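Local coordinates for protein multisubunit Na+/H+ antiporter, A subunit (Anoxybacillus flavithermus, PDB 6Z16) that forms part of a multisubunit membrane complex that probably exchanges sodium ions for protons across the bacterial cell membrane, at residues 168-180 with 263-277. Residues are numbered along the deposited sequence; the frame is centred on the assembly and turned at random.
Sequences LTSISSFLLIAYW and EAPTPVSAYLHSATM
Helix 168-177 and helix 266-276 pack almost antiparallel, with 10.6 Å between their axes at an angle of 152°, and their chains draw closest where Ile177 CA lies 4.5 Å from Ala264 CA. Both belong to the bundle of transmembrane helices that this subunit shares with the antiporter-like subunits of complex I, and the second carries a wider pi-type turn at 271-276. Ala264, a small residue, suits the narrow end: its methyl rests on the backbone of Leu176 and Ile177. Pro265 has no amide hydrogen, which costs nothing at the N-cap of helix 266-276, where an N-H would have no helical acceptor, and its ring offers an apolar surface to the chain leaving helix 168-177. There Pro265 CG touches Trp180 CZ3 at 3.6 Å and Tyr179 CD2 at 3.7 Å. The same tyrosine carbon sits over the centre of one indole face, while Tyr179 OH turns to Pro135 O and the indole also makes a cation-pi contact with Arg183. Further along, the branched side chain of Leu176 fills the groove between Val268 and Leu272, CB meeting Val268 CG1 and CD1 meeting Leu272 CD1, so aliphatic side chains meet in the middle of the interface. Beyond it the small Ser173 admits Leu272 CD2 against its CB, and its hydroxyl lies close to Thr169 O and Ser170 O within its own helix. The methyl of Thr169 faces Met277, the hydroxyl being hydrogen-bonded to Phe165 O. Met277 runs extended through chi1 and chi2 (179° and 178°), which carries its sulfur out to the serine; the chain bends at chi3, yet CE stays near Ser173 CB, and Met277 SD stands 3.5 Å from Ser173 OG.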
loop_
_atom_site.group_PDB
_atom_site.type_symbol
_atom_site.label_atom_id
_atom_site.label_comp_id
_atom_site.label_asym_id
_atom_site.label_seq_id
_atom_site.Cartn_x
_atom_site.Cartn_y
_atom_site.Cartn_z
ATOM N N LEU A 168 -86.370 26.159 -23.104
ATOM C CA LEU A 168 -85.986 27.266 -23.976
ATOM C C LEU A 168 -87.052 28.353 -23.994
ATOM O O LEU A 168 -86.724 29.547 -24.041
ATOM C CB LEU A 168 -85.712 26.754 -25.385
ATOM C CG LEU A 168 -84.471 25.881 -25.527
ATOM C CD1 LEU A 168 -84.372 25.358 -26.935
ATOM C CD2 LEU A 168 -83.234 26.669 -25.156
ATOM N N THR A 169 -88.327 27.948 -23.944
ATOM C CA THR A 169 -89.433 28.890 -23.784
ATOM C C THR A 169 -89.290 29.714 -22.512
ATOM O O THR A 169 -89.422 30.946 -22.537
ATOM C CB THR A 169 -90.753 28.121 -23.777
ATOM O OG1 THR A 169 -91.022 27.614 -25.086
ATOM C CG2 THR A 169 -91.892 28.976 -23.295
ATOM N N SER A 170 -88.986 29.044 -21.397
ATOM C CA SER A 170 -88.852 29.741 -20.119
ATOM C C SER A 170 -87.688 30.730 -20.125
ATOM O O SER A 170 -87.828 31.862 -19.642
ATOM C CB SER A 170 -88.682 28.731 -18.992
ATOM O OG SER A 170 -88.543 29.398 -17.756
ATOM N N ILE A 171 -86.550 30.344 -20.709
ATOM C CA ILE A 171 -85.378 31.224 -20.704
ATOM C C ILE A 171 -85.580 32.414 -21.640
ATOM O O ILE A 171 -85.238 33.556 -21.296
ATOM C CB ILE A 171 -84.111 30.423 -21.056
ATOM C CG1 ILE A 171 -83.867 29.341 -20.012
ATOM C CG2 ILE A 171 -82.893 31.319 -21.109
ATOM C CD1 ILE A 171 -82.854 28.325 -20.438
ATOM N N SER A 172 -86.156 32.177 -22.825
ATOM C CA SER A 172 -86.404 33.268 -23.764
ATOM C C SER A 172 -87.445 34.247 -23.231
ATOM O O SER A 172 -87.327 35.461 -23.437
ATOM C CB SER A 172 -86.833 32.696 -25.109
ATOM O OG SER A 172 -88.020 31.943 -24.969
ATOM N N SER A 173 -88.447 33.744 -22.506
ATOM C CA SER A 173 -89.419 34.632 -21.881
ATOM C C SER A 173 -88.803 35.428 -20.741
ATOM O O SER A 173 -89.136 36.605 -20.559
ATOM C CB SER A 173 -90.603 33.821 -21.387
ATOM O OG SER A 173 -90.206 32.897 -20.390
ATOM N N PHE A 174 -87.920 34.795 -19.958
ATOM C CA PHE A 174 -87.132 35.504 -18.950
ATOM C C PHE A 174 -86.322 36.639 -19.557
ATOM O O PHE A 174 -86.194 37.711 -18.956
ATOM C CB PHE A 174 -86.212 34.515 -18.236
ATOM C CG PHE A 174 -85.141 35.165 -17.411
ATOM C CD1 PHE A 174 -85.446 35.791 -16.220
ATOM C CD2 PHE A 174 -83.822 35.137 -17.831
ATOM C CE1 PHE A 174 -84.457 36.393 -15.463
ATOM C CE2 PHE A 174 -82.831 35.738 -17.087
ATOM C CZ PHE A 174 -83.147 36.364 -15.899
ATOM N N LEU A 175 -85.766 36.420 -20.747
ATOM C CA LEU A 175 -85.022 37.481 -21.420
ATOM C C LEU A 175 -85.943 38.588 -21.917
ATOM O O LEU A 175 -85.592 39.771 -21.846
ATOM C CB LEU A 175 -84.223 36.894 -22.578
ATOM C CG LEU A 175 -83.051 36.013 -22.177
ATOM C CD1 LEU A 175 -82.507 35.294 -23.382
ATOM C CD2 LEU A 175 -81.990 36.882 -21.551
ATOM N N LEU A 176 -87.125 38.225 -22.421
ATOM C CA LEU A 176 -88.032 39.217 -22.996
ATOM C C LEU A 176 -88.700 40.094 -21.946
ATOM O O LEU A 176 -88.999 41.258 -22.230
ATOM C CB LEU A 176 -89.090 38.527 -23.847
ATOM C CG LEU A 176 -88.646 38.102 -25.237
ATOM C CD1 LEU A 176 -89.661 37.191 -25.852
ATOM C CD2 LEU A 176 -88.503 39.351 -26.066
ATOM N N ILE A 177 -88.955 39.564 -20.746
ATOM C CA ILE A 177 -89.597 40.367 -19.703
ATOM C C ILE A 177 -88.664 41.463 -19.194
ATOM O O ILE A 177 -89.102 42.589 -18.927
ATOM C CB ILE A 177 -90.096 39.443 -18.573
ATOM C CG1 ILE A 177 -91.222 38.561 -19.092
ATOM C CG2 ILE A 177 -90.627 40.222 -17.397
ATOM C CD1 ILE A 177 -91.570 37.429 -18.185
ATOM N N ALA A 178 -87.364 41.191 -19.124
ATOM C CA ALA A 178 -86.386 42.147 -18.610
ATOM C C ALA A 178 -85.694 42.913 -19.723
ATOM O O ALA A 178 -84.483 43.133 -19.656
ATOM C CB ALA A 178 -85.356 41.440 -17.744
ATOM N N TYR A 179 -86.443 43.293 -20.765
ATOM C CA TYR A 179 -85.863 43.939 -21.942
ATOM C C TYR A 179 -85.234 45.282 -21.602
ATOM O O TYR A 179 -84.212 45.657 -22.183
ATOM C CB TYR A 179 -86.931 44.106 -23.021
ATOM C CG TYR A 179 -86.445 44.798 -24.270
ATOM C CD1 TYR A 179 -85.649 44.135 -25.189
ATOM C CD2 TYR A 179 -86.788 46.118 -24.530
ATOM C CE1 TYR A 179 -85.202 44.769 -26.324
ATOM C CE2 TYR A 179 -86.344 46.758 -25.660
ATOM C CZ TYR A 179 -85.555 46.076 -26.554
ATOM O OH TYR A 179 -85.113 46.709 -27.686
ATOM N N TRP A 180 -85.823 46.018 -20.672
ATOM C CA TRP A 180 -85.180 47.203 -20.115
ATOM C C TRP A 180 -84.523 46.774 -18.811
ATOM O O TRP A 180 -85.157 46.744 -17.760
ATOM C CB TRP A 180 -86.172 48.333 -19.886
ATOM C CG TRP A 180 -86.737 48.936 -21.123
ATOM C CD1 TRP A 180 -86.141 49.861 -21.925
ATOM C CD2 TRP A 180 -88.043 48.723 -21.659
ATOM N NE1 TRP A 180 -86.978 50.204 -22.954
ATOM C CE2 TRP A 180 -88.156 49.522 -22.811
ATOM C CE3 TRP A 180 -89.124 47.921 -21.287
ATOM C CZ2 TRP A 180 -89.303 49.544 -23.591
ATOM C CZ3 TRP A 180 -90.262 47.945 -22.062
ATOM C CH2 TRP A 180 -90.343 48.749 -23.203
ATOM N N GLU A 263 -94.236 44.481 -17.095
ATOM C CA GLU A 263 -93.249 45.520 -17.345
ATOM C C GLU A 263 -92.446 45.255 -18.604
ATOM O O GLU A 263 -91.486 45.978 -18.884
ATOM C CB GLU A 263 -92.319 45.671 -16.143
ATOM C CG GLU A 263 -93.026 46.192 -14.912
ATOM C CD GLU A 263 -93.533 47.608 -15.087
ATOM O OE1 GLU A 263 -92.854 48.406 -15.764
ATOM O OE2 GLU A 263 -94.622 47.919 -14.561
ATOM N N ALA A 264 -92.838 44.251 -19.375
ATOM C CA ALA A 264 -92.235 43.930 -20.655
ATOM C C ALA A 264 -92.616 44.990 -21.685
ATOM O O ALA A 264 -93.428 45.876 -21.412
ATOM C CB ALA A 264 -92.702 42.537 -21.074
ATOM N N PRO A 265 -92.031 44.958 -22.884
ATOM C CA PRO A 265 -92.645 45.694 -23.992
ATOM C C PRO A 265 -94.013 45.128 -24.331
ATOM O O PRO A 265 -94.306 43.956 -24.090
ATOM C CB PRO A 265 -91.656 45.496 -25.143
ATOM C CG PRO A 265 -90.365 45.300 -24.478
ATOM C CD PRO A 265 -90.657 44.537 -23.228
ATOM N N THR A 266 -94.861 45.996 -24.877
ATOM C CA THR A 266 -96.238 45.612 -25.177
ATOM C C THR A 266 -96.386 44.506 -26.234
ATOM O O THR A 266 -97.286 43.664 -26.058
ATOM C CB THR A 266 -97.026 46.878 -25.549
ATOM O OG1 THR A 266 -96.842 47.863 -24.527
ATOM C CG2 THR A 266 -98.506 46.596 -25.643
ATOM N N PRO A 267 -95.575 44.420 -27.316
ATOM C CA PRO A 267 -95.653 43.205 -28.154
ATOM C C PRO A 267 -95.294 41.918 -27.431
ATOM O O PRO A 267 -95.891 40.870 -27.718
ATOM C CB PRO A 267 -94.660 43.497 -29.282
ATOM C CG PRO A 267 -94.638 44.933 -29.383
ATOM C CD PRO A 267 -94.772 45.453 -28.008
ATOM N N VAL A 268 -94.343 41.980 -26.495
ATOM C CA VAL A 268 -94.005 40.822 -25.670
ATOM C C VAL A 268 -95.201 40.409 -24.828
ATOM O O VAL A 268 -95.551 39.223 -24.758
ATOM C CB VAL A 268 -92.787 41.135 -24.782
ATOM C CG1 VAL A 268 -92.486 39.977 -23.857
ATOM C CG2 VAL A 268 -91.593 41.479 -25.626
ATOM N N SER A 269 -95.859 41.398 -24.206
ATOM C CA SER A 269 -97.040 41.153 -23.382
ATOM C C SER A 269 -98.146 40.499 -24.191
ATOM O O SER A 269 -98.631 39.425 -23.819
ATOM C CB SER A 269 -97.532 42.463 -22.769
ATOM O OG SER A 269 -96.583 43.002 -21.871
ATOM N N ALA A 270 -98.466 41.086 -25.352
ATOM C CA ALA A 270 -99.496 40.571 -26.251
ATOM C C ALA A 270 -99.217 39.134 -26.662
ATOM O O ALA A 270 -99.980 38.227 -26.316
ATOM C CB ALA A 270 -99.599 41.463 -27.486
ATOM N N TYR A 271 -98.060 38.898 -27.285
ATOM C CA TYR A 271 -97.741 37.593 -27.859
ATOM C C TYR A 271 -97.597 36.517 -26.788
ATOM O O TYR A 271 -98.316 35.503 -26.809
ATOM C CB TYR A 271 -96.465 37.726 -28.690
ATOM C CG TYR A 271 -96.027 36.488 -29.409
ATOM C CD1 TYR A 271 -96.836 35.907 -30.358
ATOM C CD2 TYR A 271 -94.763 35.957 -29.215
ATOM C CE1 TYR A 271 -96.436 34.791 -31.039
ATOM C CE2 TYR A 271 -94.352 34.841 -29.909
ATOM C CZ TYR A 271 -95.201 34.265 -30.820
ATOM O OH TYR A 271 -94.825 33.149 -31.524
ATOM N N LEU A 272 -96.718 36.756 -25.807
ATOM C CA LEU A 272 -96.407 35.752 -24.796
ATOM C C LEU A 272 -97.588 35.509 -23.868
ATOM O O LEU A 272 -97.988 34.359 -23.648
ATOM C CB LEU A 272 -95.182 36.187 -23.988
ATOM C CG LEU A 272 -93.766 35.919 -24.512
ATOM C CD1 LEU A 272 -93.382 36.801 -25.684
ATOM C CD2 LEU A 272 -92.772 36.087 -23.389
ATOM N N HIS A 273 -98.162 36.571 -23.310
ATOM C CA HIS A 273 -99.179 36.422 -22.294
ATOM C C HIS A 273 -100.578 36.540 -22.877
ATOM O O HIS A 273 -101.520 36.868 -22.152
ATOM C CB HIS A 273 -98.927 37.455 -21.202
ATOM C CG HIS A 273 -97.474 37.587 -20.864
ATOM N ND1 HIS A 273 -96.729 36.542 -20.364
ATOM C CD2 HIS A 273 -96.628 38.638 -20.963
ATOM C CE1 HIS A 273 -95.484 36.943 -20.174
ATOM N NE2 HIS A 273 -95.398 38.214 -20.524
ATOM N N SER A 274 -100.722 36.319 -24.180
ATOM C CA SER A 274 -102.020 36.070 -24.774
ATOM C C SER A 274 -102.090 34.727 -25.475
ATOM O O SER A 274 -103.063 33.995 -25.281
ATOM C CB SER A 274 -102.349 37.185 -25.766
ATOM O OG SER A 274 -102.375 38.426 -25.098
ATOM N N ALA A 275 -101.096 34.375 -26.295
ATOM C CA ALA A 275 -101.318 33.288 -27.231
ATOM C C ALA A 275 -100.370 32.108 -27.115
ATOM O O ALA A 275 -100.737 31.016 -27.555
ATOM C CB ALA A 275 -101.253 33.812 -28.669
ATOM N N THR A 276 -99.173 32.276 -26.560
ATOM C CA THR A 276 -98.160 31.236 -26.691
ATOM C C THR A 276 -97.744 30.592 -25.377
ATOM O O THR A 276 -97.898 29.376 -25.229
ATOM C CB THR A 276 -96.948 31.826 -27.405
ATOM O OG1 THR A 276 -96.584 33.048 -26.757
ATOM C CG2 THR A 276 -97.273 32.091 -28.853
ATOM N N MET A 277 -97.221 31.352 -24.415
ATOM C CA MET A 277 -96.587 30.693 -23.278
ATOM C C MET A 277 -97.600 30.270 -22.230
ATOM O O MET A 277 -97.536 29.147 -21.719
ATOM C CB MET A 277 -95.525 31.590 -22.656
ATOM C CG MET A 277 -94.857 30.944 -21.463
ATOM S SD MET A 277 -93.567 31.954 -20.770
ATOM C CE MET A 277 -94.525 33.357 -20.232
#